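Local coordinates for protein putative beta-glucosidase (Bifidobacterium adolescentis, PDB 5WAB) that acts as a glycoside hydrolase family 3 beta-glucosidase, hydrolysing beta-glucosidic bonds in carbohydrate metabolism, at residues 128-133 with 603-608; 539-544 with 651-656; 567-572 with 617-622; 582-587 with 646-651. All coordinates share one frame; numbering follows the deposited sequence.

In the fold
Read from the N terminus, the chain opens contact 1 at 128-133, in the N-terminal domain, and contact 2 at 539-544, in the loop that follows helix 528-531. Segments 567-572 and 582-587 then open contacts 3 and 4. Closure begins with 603-608, which completes contact 1; 617-622 completes contact 3, 646-651 contact 4 and 651-656 contact 2, the last two sharing S651. Contact 1 therefore crosses the other three, contacts 3 and 4 cross each other, and both lie within the span of contact 2. Contacts 3 and 4 build the facing sheets of the fibronectin type III-like domain, while contacts 1 and 2 fasten that domain to the two preceding ones.

Contact 1. Residues 128-133 with 603-608; sequences DPYLAG and KGFRKV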
loop_
_atom_site.group_PDB
_atom_site.type_symbol
_atom_site.label_atom_id
_atom_site.label_comp_id
_atom_site.label_asym_id
_atom_site.label_seq_id
_atom_site.Cartn_x
_atom_site.Cartn_y
_atom_site.Cartn_z
ATOM N N ASP A 128 -3.591 -2.188 -6.891
ATOM C CA ASP A 128 -4.201 -1.194 -7.755
ATOM C C ASP A 128 -3.537 0.156 -7.547
ATOM O O ASP A 128 -3.349 0.570 -6.396
ATOM C CB ASP A 128 -5.699 -1.081 -7.475
ATOM C CG ASP A 128 -6.371 -0.062 -8.366
ATOM O OD1 ASP A 128 -6.545 -0.379 -9.561
ATOM O OD2 ASP A 128 -6.704 1.049 -7.893
ATOM N N PRO A 129 -3.166 0.870 -8.615
ATOM C CA PRO A 129 -2.475 2.157 -8.407
ATOM C C PRO A 129 -3.348 3.233 -7.777
ATOM O O PRO A 129 -2.861 3.988 -6.926
ATOM C CB PRO A 129 -2.014 2.533 -9.821
ATOM C CG PRO A 129 -2.952 1.812 -10.735
ATOM C CD PRO A 129 -3.298 0.527 -10.042
ATOM N N TYR A 130 -4.630 3.318 -8.147
ATOM C CA TYR A 130 -5.490 4.367 -7.599
ATOM C C TYR A 130 -5.670 4.200 -6.097
ATOM O O TYR A 130 -5.601 5.174 -5.339
ATOM C CB TYR A 130 -6.852 4.357 -8.288
ATOM C CG TYR A 130 -7.774 5.480 -7.856
ATOM C CD1 TYR A 130 -8.540 5.369 -6.703
ATOM C CD2 TYR A 130 -7.911 6.632 -8.617
ATOM C CE1 TYR A 130 -9.394 6.382 -6.301
ATOM C CE2 TYR A 130 -8.773 7.649 -8.224
ATOM C CZ TYR A 130 -9.509 7.519 -7.063
ATOM O OH TYR A 130 -10.363 8.525 -6.657
ATOM N N LEU A 131 -5.945 2.973 -5.656
ATOM C CA LEU A 131 -6.146 2.722 -4.235
ATOM C C LEU A 131 -4.884 3.027 -3.437
ATOM O O LEU A 131 -4.948 3.656 -2.374
ATOM C CB LEU A 131 -6.572 1.271 -4.027
ATOM C CG LEU A 131 -6.902 0.833 -2.601
ATOM C CD1 LEU A 131 -8.149 1.544 -2.087
ATOM C CD2 LEU A 131 -7.062 -0.681 -2.522
ATOM N N ALA A 132 -3.725 2.597 -3.939
ATOM C CA ALA A 132 -2.477 2.836 -3.217
ATOM C C ALA A 132 -2.195 4.328 -3.077
ATOM O O ALA A 132 -1.783 4.793 -2.007
ATOM C CB ALA A 132 -1.320 2.130 -3.927
ATOM N N GLY A 133 -2.420 5.096 -4.143
ATOM C CA GLY A 133 -2.137 6.520 -4.089
ATOM C C GLY A 133 -3.100 7.268 -3.186
ATOM O O GLY A 133 -2.690 8.114 -2.385
ATOM N N LYS A 603 -11.723 3.840 -10.023
ATOM C CA LYS A 603 -11.509 5.271 -10.229
ATOM C C LYS A 603 -12.121 6.137 -9.132
ATOM O O LYS A 603 -12.194 7.360 -9.297
ATOM C CB LYS A 603 -12.041 5.712 -11.598
ATOM C CG LYS A 603 -11.247 5.147 -12.772
ATOM C CD LYS A 603 -9.782 5.586 -12.728
ATOM C CE LYS A 603 -9.017 5.072 -13.939
ATOM N NZ LYS A 603 -7.603 5.550 -13.954
ATOM N N GLY A 604 -12.562 5.545 -8.025
ATOM C CA GLY A 604 -13.071 6.318 -6.908
ATOM C C GLY A 604 -13.673 5.456 -5.818
ATOM O O GLY A 604 -14.125 4.338 -6.091
ATOM N N PHE A 605 -13.660 5.944 -4.577
ATOM C CA PHE A 605 -14.266 5.209 -3.476
ATOM C C PHE A 605 -14.567 6.161 -2.332
ATOM O O PHE A 605 -13.973 7.240 -2.221
ATOM C CB PHE A 605 -13.381 4.041 -3.009
ATOM C CG PHE A 605 -12.028 4.456 -2.484
ATOM C CD1 PHE A 605 -11.858 4.780 -1.151
ATOM C CD2 PHE A 605 -10.924 4.493 -3.326
ATOM C CE1 PHE A 605 -10.610 5.156 -0.669
ATOM C CE2 PHE A 605 -9.681 4.862 -2.847
ATOM C CZ PHE A 605 -9.525 5.192 -1.518
ATOM N N ARG A 606 -15.527 5.750 -1.502
ATOM C CA ARG A 606 -15.939 6.527 -0.340
ATOM C C ARG A 606 -16.427 5.577 0.743
ATOM O O ARG A 606 -17.314 4.756 0.495
ATOM C CB ARG A 606 -17.045 7.520 -0.699
ATOM C CG ARG A 606 -17.377 8.420 0.465
ATOM C CD ARG A 606 -16.134 9.163 1.009
ATOM N NE ARG A 606 -16.512 10.104 2.060
ATOM C CZ ARG A 606 -15.643 10.751 2.838
ATOM N NH1 ARG A 606 -14.336 10.553 2.685
ATOM N NH2 ARG A 606 -16.068 11.587 3.785
ATOM N N LYS A 607 -15.844 5.665 1.933
ATOM C CA LYS A 607 -16.289 4.893 3.088
ATOM C C LYS A 607 -17.228 5.760 3.917
ATOM O O LYS A 607 -16.921 6.923 4.197
ATOM C CB LYS A 607 -15.112 4.415 3.939
ATOM C CG LYS A 607 -15.497 3.394 5.017
ATOM C CD LYS A 607 -14.266 2.811 5.685
ATOM C CE LYS A 607 -14.587 1.562 6.479
ATOM N NZ LYS A 607 -13.334 0.913 6.947
ATOM N N VAL A 608 -18.370 5.193 4.302
ATOM C CA VAL A 608 -19.416 5.916 5.017
ATOM C C VAL A 608 -19.816 5.114 6.246
ATOM O O VAL A 608 -20.161 3.932 6.139
ATOM C CB VAL A 608 -20.642 6.171 4.123
ATOM C CG1 VAL A 608 -21.625 7.062 4.836
ATOM C CG2 VAL A 608 -20.225 6.783 2.802
#
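In both Y130 and L131 the CG atom stands anti to the backbone N (chi1 -176° in Y130); this lays the Y130 ring against K603, G604 and F605, while L131 brings only its CD1 up to F605. The Y130 ring turns one face to the K603-G604 peptide, with K603 C lying 3.6 Å above the ring plane and displaced toward the rim. Beyond the ring, Y130 OH passes 3.5 Å from G604 CA. At the ring edge, Y130 CE1 meets F605 CE2 at 3.8 Å, and the two side chains cross obliquely. Here the N-terminal domain, of the TIM-barrel clan, rests on an outermost strand of the fibronectin type III-like sheet, at a classic beta bulge where K603 and G604 both face V586. The axes of helix residues 129-133 and strand residues 603-608 approach to 8.8 Å. L131 CD1 makes an off-centre CH-pi contact with F605, 4.2 Å from the ring centroid and 30° off its normal; W81 meets the same ring in an edge-to-face stack. D128 caps the helix, its OD2 accepting from L131 N at 3.0 Å, while its OD1 is held by a salt bridge to R529 and a hydrogen bond from Y528.

Contact 2. Residues 539-544 with 651-656; sequences DYPFGF and SSRDIA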
loop_
_atom_site.group_PDB
_atom_site.type_symbol
_atom_site.label_atom_id
_atom_site.label_comp_id
_atom_site.label_asym_id
_atom_site.label_seq_id
_atom_site.Cartn_x
_atom_site.Cartn_y
_atom_site.Cartn_z
ATOM N N ASP A 539 -10.733 -16.571 -5.597
ATOM C CA ASP A 539 -11.312 -16.962 -4.318
ATOM C C ASP A 539 -12.104 -15.807 -3.716
ATOM O O ASP A 539 -13.291 -15.951 -3.403
ATOM C CB ASP A 539 -10.217 -17.437 -3.365
ATOM C CG ASP A 539 -10.744 -18.356 -2.285
ATOM O OD1 ASP A 539 -11.928 -18.749 -2.356
ATOM O OD2 ASP A 539 -9.972 -18.686 -1.362
ATOM N N TYR A 540 -11.468 -14.644 -3.562
ATOM C CA TYR A 540 -12.156 -13.455 -3.088
ATOM C C TYR A 540 -11.674 -12.261 -3.909
ATOM O O TYR A 540 -10.451 -12.050 -4.041
ATOM C CB TYR A 540 -11.916 -13.240 -1.592
ATOM C CG TYR A 540 -12.405 -14.403 -0.752
ATOM C CD1 TYR A 540 -13.717 -14.458 -0.296
ATOM C CD2 TYR A 540 -11.558 -15.464 -0.440
ATOM C CE1 TYR A 540 -14.171 -15.534 0.461
ATOM C CE2 TYR A 540 -12.001 -16.539 0.314
ATOM C CZ TYR A 540 -13.308 -16.570 0.761
ATOM O OH TYR A 540 -13.749 -17.639 1.512
ATOM N N PRO A 541 -12.586 -11.483 -4.485
ATOM C CA PRO A 541 -12.185 -10.438 -5.429
ATOM C C PRO A 541 -11.701 -9.172 -4.736
ATOM O O PRO A 541 -11.962 -8.919 -3.558
ATOM C CB PRO A 541 -13.472 -10.162 -6.212
ATOM C CG PRO A 541 -14.554 -10.436 -5.217
ATOM C CD PRO A 541 -14.053 -11.575 -4.353
ATOM N N PHE A 542 -10.978 -8.374 -5.513
ATOM C CA PHE A 542 -10.530 -7.066 -5.065
ATOM C C PHE A 542 -11.721 -6.227 -4.609
ATOM O O PHE A 542 -12.755 -6.178 -5.283
ATOM C CB PHE A 542 -9.778 -6.381 -6.207
ATOM C CG PHE A 542 -9.385 -4.965 -5.923
ATOM C CD1 PHE A 542 -8.231 -4.683 -5.213
ATOM C CD2 PHE A 542 -10.162 -3.915 -6.386
ATOM C CE1 PHE A 542 -7.866 -3.378 -4.956
ATOM C CE2 PHE A 542 -9.806 -2.614 -6.134
ATOM C CZ PHE A 542 -8.654 -2.340 -5.419
ATOM N N GLY A 543 -11.576 -5.577 -3.456
ATOM C CA GLY A 543 -12.638 -4.757 -2.906
ATOM C C GLY A 543 -13.745 -5.507 -2.192
ATOM O O GLY A 543 -14.777 -4.900 -1.884
ATOM N N PHE A 544 -13.571 -6.796 -1.909
ATOM C CA PHE A 544 -14.608 -7.585 -1.260
ATOM C C PHE A 544 -14.461 -7.546 0.256
ATOM O O PHE A 544 -13.355 -7.467 0.797
ATOM C CB PHE A 544 -14.576 -9.041 -1.736
ATOM C CG PHE A 544 -15.545 -9.942 -1.008
ATOM C CD1 PHE A 544 -16.865 -10.038 -1.413
ATOM C CD2 PHE A 544 -15.132 -10.690 0.086
ATOM C CE1 PHE A 544 -17.754 -10.861 -0.740
ATOM C CE2 PHE A 544 -16.016 -11.513 0.760
ATOM C CZ PHE A 544 -17.326 -11.600 0.347
ATOM N N SER A 651 -17.794 -3.830 -4.419
ATOM C CA SER A 651 -16.780 -4.813 -4.765
ATOM C C SER A 651 -16.567 -4.750 -6.270
ATOM O O SER A 651 -17.455 -4.328 -7.014
ATOM C CB SER A 651 -17.200 -6.219 -4.326
ATOM O OG SER A 651 -16.313 -7.212 -4.797
ATOM N N SER A 652 -15.398 -5.221 -6.714
ATOM C CA SER A 652 -15.132 -5.326 -8.145
ATOM C C SER A 652 -16.032 -6.344 -8.832
ATOM O O SER A 652 -16.128 -6.335 -10.064
ATOM C CB SER A 652 -13.664 -5.681 -8.384
ATOM O OG SER A 652 -13.353 -6.945 -7.822
ATOM N N ARG A 653 -16.684 -7.223 -8.069
ATOM C CA ARG A 653 -17.638 -8.186 -8.610
ATOM C C ARG A 653 -18.969 -8.112 -7.865
ATOM O O ARG A 653 -19.711 -9.095 -7.803
ATOM C CB ARG A 653 -17.059 -9.601 -8.566
ATOM C CG ARG A 653 -15.739 -9.728 -9.319
ATOM C CD ARG A 653 -15.300 -11.160 -9.466
ATOM N NE ARG A 653 -14.047 -11.255 -10.204
ATOM C CZ ARG A 653 -13.563 -12.382 -10.716
ATOM N NH1 ARG A 653 -14.227 -13.521 -10.579
ATOM N NH2 ARG A 653 -12.415 -12.369 -11.377
ATOM N N ASP A 654 -19.273 -6.945 -7.277
ATOM C CA ASP A 654 -20.551 -6.645 -6.621
ATOM C C ASP A 654 -20.959 -5.251 -7.088
ATOM O O ASP A 654 -20.814 -4.268 -6.363
ATOM C CB ASP A 654 -20.458 -6.704 -5.095
ATOM C CG ASP A 654 -20.424 -8.118 -4.562
ATOM O OD1 ASP A 654 -21.472 -8.795 -4.627
ATOM O OD2 ASP A 654 -19.355 -8.555 -4.079
ATOM N N ILE A 655 -21.477 -5.172 -8.303
ATOM C CA ILE A 655 -21.893 -3.901 -8.880
ATOM C C ILE A 655 -23.380 -3.723 -8.623
ATOM O O ILE A 655 -24.187 -4.612 -8.923
ATOM C CB ILE A 655 -21.580 -3.847 -10.383
ATOM C CG1 ILE A 655 -20.083 -4.078 -10.621
ATOM C CG2 ILE A 655 -22.041 -2.521 -10.969
ATOM C CD1 ILE A 655 -19.189 -3.123 -9.857
ATOM N N ALA A 656 -23.744 -2.583 -8.042
ATOM C CA ALA A 656 -25.139 -2.326 -7.720
ATOM C C ALA A 656 -25.872 -1.652 -8.865
ATOM O O ALA A 656 -27.039 -1.961 -9.119
ATOM C CB ALA A 656 -25.240 -1.471 -6.454
#
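F542 and S652 form the tight centre of this meeting of two beta turns, a type II turn from P541 to F544 and a type I turn from S651 to D654. The carbonyl oxygen F542 O is gripped twice by one serine: S652 N reaches it at 3.2 Å, nearly along the C=O axis, and S652 OG at 2.7 Å, on a lone pair in the carbonyl plane. The hydroxyl can do so because OG sits between the backbone N and the carbonyl carbon (chi1 62°). P541 packs beside this pair, its CB 3.6 Å from S652 OG and its CG 3.7 Å from S651 OG. S651 OG in turn accepts from R653 N at 3.3 Å, closing an ST turn. An alanine at S651 would probably leave the R653 amide without this acceptor and open a small gap beside P541 CG.

Toward the more exposed side the fit slackens. D654 OD2 only approaches the edge of the F544 ring, 3.9 Å from F544 CD1, and the aliphatic part of R653 lies along P541 CB while its guanidinium goes on to D532 and K536 O. The C-terminal hydrolase domain thus meets the turn joining strands 642-648 and 654-663 of the fibronectin type III-like domain. G543 O adds a tie to Q585, but F542 O has one backbone and one side-chain donor, so this link depends on the S652 hydroxyl as well as on the course of both turns.

Contact 3. Residues 567-572 with 617-622; sequences HVTATV and EITFDL
The imidazole of H567 meets D621 at its edge: D621 OD1 lies in the ring plane, 3.0 Å from H567 CD2, with the carboxylate turned 53° from the ring. T619 CB comes up obliquely, 3.4 Å from H567 NE2. The second flat group, the F620 phenyl, receives V568 CB at its edge, on the other side of the sheet. Both pairs belong to the three-stranded antiparallel sheet of the fibronectin type III-like sandwich, where strand 566-574 lies in the middle and 615-622 runs along one margin.

The backbones zip through two hydrogen-bonded pairs. V568 and F620 exchange N-H to O bonds, V568 N reaching F620 O at 2.8 Å, and A570 and I618 do the same, with I618 N to A570 O at 2.9 Å. The non-hydrogen-bonded pairs between and beyond them carry H567, T569 and T571 opposite D621, T619 and E617, on the more exposed face. There the modelled position of the E617 carboxylate beside T571 is doubtful. An alanine in place of H567 would probably leave T619 CB and D621 OD1 without the ring between them and lay this margin of the sheet more open.

On the buried face V568, A570, I618 and F620 look toward the opposing sheet, where V584 and V586 pack against F620. The apolar row continues along the strands to L622, whose CD1 lies 3.7 Å from V568 CG2.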
loop_
_atom_site.group_PDB
_atom_site.type_symbol
_atom_site.label_atom_id
_atom_site.label_comp_id
_atom_site.label_asym_id
_atom_site.label_seq_id
_atom_site.Cartn_x
_atom_site.Cartn_y
_atom_site.Cartn_z
ATOM N N HIS A 567 -19.748 12.988 -13.577
ATOM C CA HIS A 567 -19.981 13.128 -12.149
ATOM C C HIS A 567 -20.961 12.058 -11.702
ATOM O O HIS A 567 -21.985 11.833 -12.352
ATOM C CB HIS A 567 -20.519 14.524 -11.810
ATOM C CG HIS A 567 -20.764 14.737 -10.351
ATOM N ND1 HIS A 567 -22.030 14.742 -9.805
ATOM C CD2 HIS A 567 -19.908 14.933 -9.322
ATOM C CE1 HIS A 567 -21.943 14.942 -8.502
ATOM N NE2 HIS A 567 -20.666 15.060 -8.183
ATOM N N VAL A 568 -20.671 11.428 -10.570
ATOM C CA VAL A 568 -21.448 10.297 -10.080
ATOM C C VAL A 568 -22.176 10.701 -8.813
ATOM O O VAL A 568 -21.597 11.326 -7.921
ATOM C CB VAL A 568 -20.560 9.076 -9.805
ATOM C CG1 VAL A 568 -21.433 7.878 -9.480
ATOM C CG2 VAL A 568 -19.706 8.793 -11.008
ATOM N N THR A 569 -23.443 10.322 -8.724
ATOM C CA THR A 569 -24.232 10.592 -7.536
ATOM C C THR A 569 -24.944 9.309 -7.146
ATOM O O THR A 569 -25.521 8.647 -8.014
ATOM C CB THR A 569 -25.214 11.716 -7.856
ATOM O OG1 THR A 569 -24.484 12.744 -8.539
ATOM C CG2 THR A 569 -25.878 12.309 -6.569
ATOM N N ALA A 570 -24.893 8.945 -5.862
ATOM C CA ALA A 570 -25.517 7.717 -5.386
ATOM C C ALA A 570 -25.899 7.843 -3.915
ATOM O O ALA A 570 -25.316 8.633 -3.170
ATOM C CB ALA A 570 -24.585 6.523 -5.583
ATOM N N THR A 571 -26.865 7.020 -3.498
ATOM C CA THR A 571 -27.298 6.936 -2.105
ATOM C C THR A 571 -27.023 5.538 -1.569
ATOM O O THR A 571 -27.404 4.542 -2.194
ATOM C CB THR A 571 -28.793 7.224 -1.949
ATOM O OG1 THR A 571 -29.093 8.548 -2.403
ATOM C CG2 THR A 571 -29.193 7.102 -0.473
ATOM N N VAL A 572 -26.393 5.460 -0.402
ATOM C CA VAL A 572 -26.144 4.195 0.274
ATOM C C VAL A 572 -26.897 4.218 1.598
ATOM O O VAL A 572 -26.909 5.237 2.298
ATOM C CB VAL A 572 -24.634 3.951 0.478
ATOM C CG1 VAL A 572 -23.986 5.145 1.154
ATOM C CG2 VAL A 572 -24.387 2.672 1.268
ATOM N N GLU A 617 -25.980 10.448 1.015
ATOM C CA GLU A 617 -25.767 10.751 -0.391
ATOM C C GLU A 617 -24.292 11.055 -0.609
ATOM O O GLU A 617 -23.735 11.947 0.046
ATOM C CB GLU A 617 -26.611 11.935 -0.851
ATOM C CG GLU A 617 -26.552 12.135 -2.325
ATOM C CD GLU A 617 -27.461 11.142 -2.985
ATOM O OE1 GLU A 617 -28.119 10.417 -2.254
ATOM O OE2 GLU A 617 -27.548 11.084 -4.214
ATOM N N ILE A 618 -23.669 10.328 -1.537
ATOM C CA ILE A 618 -22.243 10.479 -1.782
ATOM C C ILE A 618 -22.039 10.760 -3.262
ATOM O O ILE A 618 -22.803 10.293 -4.112
ATOM C CB ILE A 618 -21.436 9.240 -1.355
ATOM C CG1 ILE A 618 -22.077 7.969 -1.884
ATOM C CG2 ILE A 618 -21.356 9.162 0.164
ATOM C CD1 ILE A 618 -21.253 6.736 -1.638
ATOM N N THR A 619 -20.992 11.523 -3.570
ATOM C CA THR A 619 -20.694 11.902 -4.941
ATOM C C THR A 619 -19.257 11.547 -5.292
ATOM O O THR A 619 -18.380 11.496 -4.425
ATOM C CB THR A 619 -20.923 13.406 -5.196
ATOM O OG1 THR A 619 -20.084 14.171 -4.327
ATOM C CG2 THR A 619 -22.379 13.782 -4.954
ATOM N N PHE A 620 -19.025 11.320 -6.584
ATOM C CA PHE A 620 -17.702 11.020 -7.112
ATOM C C PHE A 620 -17.444 11.908 -8.319
ATOM O O PHE A 620 -18.282 11.989 -9.220
ATOM C CB PHE A 620 -17.583 9.545 -7.526
ATOM C CG PHE A 620 -17.913 8.558 -6.428
ATOM C CD1 PHE A 620 -16.917 8.041 -5.613
ATOM C CD2 PHE A 620 -19.216 8.124 -6.235
ATOM C CE1 PHE A 620 -17.220 7.127 -4.616
ATOM C CE2 PHE A 620 -19.522 7.208 -5.243
ATOM C CZ PHE A 620 -18.522 6.708 -4.435
ATOM N N ASP A 621 -16.296 12.582 -8.325
ATOM C CA ASP A 621 -15.821 13.293 -9.504
ATOM C C ASP A 621 -14.957 12.348 -10.331
ATOM O O ASP A 621 -14.080 11.668 -9.792
ATOM C CB ASP A 621 -15.016 14.530 -9.101
ATOM C CG ASP A 621 -15.896 15.712 -8.731
ATOM O OD1 ASP A 621 -17.043 15.791 -9.223
ATOM O OD2 ASP A 621 -15.437 16.569 -7.948
ATOM N N LEU A 622 -15.207 12.307 -11.635
ATOM C CA LEU A 622 -14.430 11.494 -12.570
ATOM C C LEU A 622 -13.778 12.442 -13.568
ATOM O O LEU A 622 -14.422 12.872 -14.529
ATOM C CB LEU A 622 -15.313 10.465 -13.271
ATOM C CG LEU A 622 -15.913 9.360 -12.398
ATOM C CD1 LEU A 622 -16.803 8.419 -13.212
ATOM C CD2 LEU A 622 -14.800 8.584 -11.704
#

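Contact 4. Residues 582-587 with 646-651; sequences ETVQVY and VEVGTS
Q585 reaches across its strand partner and past the corner at G649 and T650, as far as S651, and its side chain can be followed outward. Q585 CB lies 3.9 Å from G649 O, and Q585 CG runs past the same oxygen. With CG anti to the carbonyl carbon (chi1 -49°) and the chain extended beyond it, Q585 CD arrives 3.7 Å from S651 N. At the tip the amide divides its work: Q585 OE1 accepts from Y587 OH at 2.7 Å and lies 3.5 Å from S651 CA, whereas Q585 NE2 hydrogen-bonds to G543 O in the loop of 539-544. T650 O is also close to NE2, but the angle is poor for a bond. The amide plane is thus fixed at both ends, and the phenol of Y587 is anchored with it.

The backbones beneath form an antiparallel ladder, with Q585-G649 and Y587-E647 as hydrogen-bonded pairs and V586-V648 as the non-hydrogen-bonded pair between them; Q585 N reaches G649 O at 2.7 Å. On the face away from Q585 the valines mesh, V584 CG1 with V648 CG1 at 3.8 Å and V586 CG1 with V646 CG1 at the same distance. Beyond the ladder, T650 CG2 touches E582 CD at 3.4 Å, and E582 OE2 forms a salt bridge with K493. E647 OE1 is hydrogen-bonded to H600, on which the Y587 ring stacks.

Strands 580-590 and 642-648 are the inner pair in the four-stranded sheet of the fibronectin type III-like beta sandwich, flanked by 601-610 and 654-663; their valines face the three-stranded sheet, packing on I618, F620 and L622 of strand 615-622 and on V556 and V558 of strand 551-560.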
loop_
_atom_site.group_PDB
_atom_site.type_symbol
_atom_site.label_atom_id
_atom_site.label_comp_id
_atom_site.label_asym_id
_atom_site.label_seq_id
_atom_site.Cartn_x
_atom_site.Cartn_y
_atom_site.Cartn_z
ATOM N N GLU A 582 -19.767 1.129 5.227
ATOM C CA GLU A 582 -19.759 0.544 3.893
ATOM C C GLU A 582 -18.853 1.371 2.996
ATOM O O GLU A 582 -18.820 2.600 3.100
ATOM C CB GLU A 582 -21.181 0.491 3.310
ATOM C CG GLU A 582 -21.291 -0.037 1.885
ATOM C CD GLU A 582 -20.875 -1.487 1.754
ATOM O OE1 GLU A 582 -21.756 -2.370 1.839
ATOM O OE2 GLU A 582 -19.665 -1.743 1.579
ATOM N N THR A 583 -18.115 0.700 2.121
ATOM C CA THR A 583 -17.198 1.371 1.210
ATOM C C THR A 583 -17.726 1.221 -0.211
ATOM O O THR A 583 -17.599 0.153 -0.817
ATOM C CB THR A 583 -15.787 0.809 1.337
ATOM O OG1 THR A 583 -15.309 1.039 2.666
ATOM C CG2 THR A 583 -14.852 1.488 0.342
ATOM N N VAL A 584 -18.295 2.301 -0.742
ATOM C CA VAL A 584 -18.813 2.312 -2.105
ATOM C C VAL A 584 -17.654 2.520 -3.067
ATOM O O VAL A 584 -16.769 3.349 -2.827
ATOM C CB VAL A 584 -19.881 3.407 -2.269
ATOM C CG1 VAL A 584 -20.398 3.448 -3.702
ATOM C CG2 VAL A 584 -21.025 3.184 -1.288
ATOM N N GLN A 585 -17.658 1.768 -4.165
ATOM C CA GLN A 585 -16.557 1.756 -5.115
ATOM C C GLN A 585 -17.079 2.082 -6.505
ATOM O O GLN A 585 -18.157 1.628 -6.896
ATOM C CB GLN A 585 -15.843 0.387 -5.109
ATOM C CG GLN A 585 -15.492 -0.094 -3.701
ATOM C CD GLN A 585 -15.032 -1.539 -3.640
ATOM O OE1 GLN A 585 -14.533 -2.093 -4.619
ATOM N NE2 GLN A 585 -15.194 -2.156 -2.474
ATOM N N VAL A 586 -16.310 2.874 -7.246
ATOM C CA VAL A 586 -16.662 3.284 -8.600
ATOM C C VAL A 586 -15.598 2.754 -9.547
ATOM O O VAL A 586 -14.401 2.983 -9.335
ATOM C CB VAL A 586 -16.789 4.815 -8.725
ATOM C CG1 VAL A 586 -17.015 5.212 -10.181
ATOM C CG2 VAL A 586 -17.916 5.330 -7.845
ATOM N N TYR A 587 -16.034 2.026 -10.572
ATOM C CA TYR A 587 -15.167 1.513 -11.620
ATOM C C TYR A 587 -15.560 2.124 -12.957
ATOM O O TYR A 587 -16.719 2.488 -13.170
ATOM C CB TYR A 587 -15.245 -0.022 -11.698
ATOM C CG TYR A 587 -14.760 -0.723 -10.449
ATOM C CD1 TYR A 587 -15.579 -0.854 -9.338
ATOM C CD2 TYR A 587 -13.487 -1.269 -10.390
ATOM C CE1 TYR A 587 -15.138 -1.489 -8.200
ATOM C CE2 TYR A 587 -13.039 -1.905 -9.257
ATOM C CZ TYR A 587 -13.867 -2.012 -8.164
ATOM O OH TYR A 587 -13.417 -2.649 -7.034
ATOM N N VAL A 646 -19.869 3.526 -16.248
ATOM C CA VAL A 646 -19.547 3.806 -14.855
ATOM C C VAL A 646 -20.278 2.785 -13.997
ATOM O O VAL A 646 -21.507 2.665 -14.075
ATOM C CB VAL A 646 -19.934 5.240 -14.464
ATOM C CG1 VAL A 646 -19.607 5.488 -13.009
ATOM C CG2 VAL A 646 -19.210 6.236 -15.351
ATOM N N GLU A 647 -19.524 2.026 -13.205
ATOM C CA GLU A 647 -20.071 1.001 -12.331
ATOM C C GLU A 647 -19.983 1.462 -10.883
ATOM O O GLU A 647 -18.947 1.973 -10.446
ATOM C CB GLU A 647 -19.326 -0.325 -12.502
ATOM C CG GLU A 647 -19.349 -0.860 -13.927
ATOM C CD GLU A 647 -18.385 -2.013 -14.138
ATOM O OE1 GLU A 647 -17.454 -2.169 -13.318
ATOM O OE2 GLU A 647 -18.551 -2.755 -15.132
ATOM N N VAL A 648 -21.062 1.260 -10.134
ATOM C CA VAL A 648 -21.128 1.618 -8.723
ATOM C C VAL A 648 -21.465 0.360 -7.940
ATOM O O VAL A 648 -22.407 -0.361 -8.287
ATOM C CB VAL A 648 -22.166 2.726 -8.461
ATOM C CG1 VAL A 648 -22.170 3.113 -6.992
ATOM C CG2 VAL A 648 -21.886 3.933 -9.339
ATOM N N GLY A 649 -20.690 0.087 -6.905
ATOM C CA GLY A 649 -20.918 -1.107 -6.124
ATOM C C GLY A 649 -20.107 -1.118 -4.851
ATOM O O GLY A 649 -19.599 -0.089 -4.403
ATOM N N THR A 650 -20.011 -2.307 -4.258
ATOM C CA THR A 650 -19.275 -2.493 -3.015
ATOM C C THR A 650 -18.122 -3.471 -3.181
ATOM O O THR A 650 -17.510 -3.874 -2.184
ATOM C CB THR A 650 -20.224 -2.955 -1.908
ATOM O OG1 THR A 650 -20.913 -4.133 -2.334
ATOM C CG2 THR A 650 -21.243 -1.867 -1.623
ATOM N N SER A 651 -17.794 -3.830 -4.419
ATOM C CA SER A 651 -16.780 -4.813 -4.765
ATOM C C SER A 651 -16.567 -4.750 -6.270
ATOM O O SER A 651 -17.455 -4.328 -7.014
ATOM C CB SER A 651 -17.200 -6.219 -4.326
ATOM O OG SER A 651 -16.313 -7.212 -4.797
#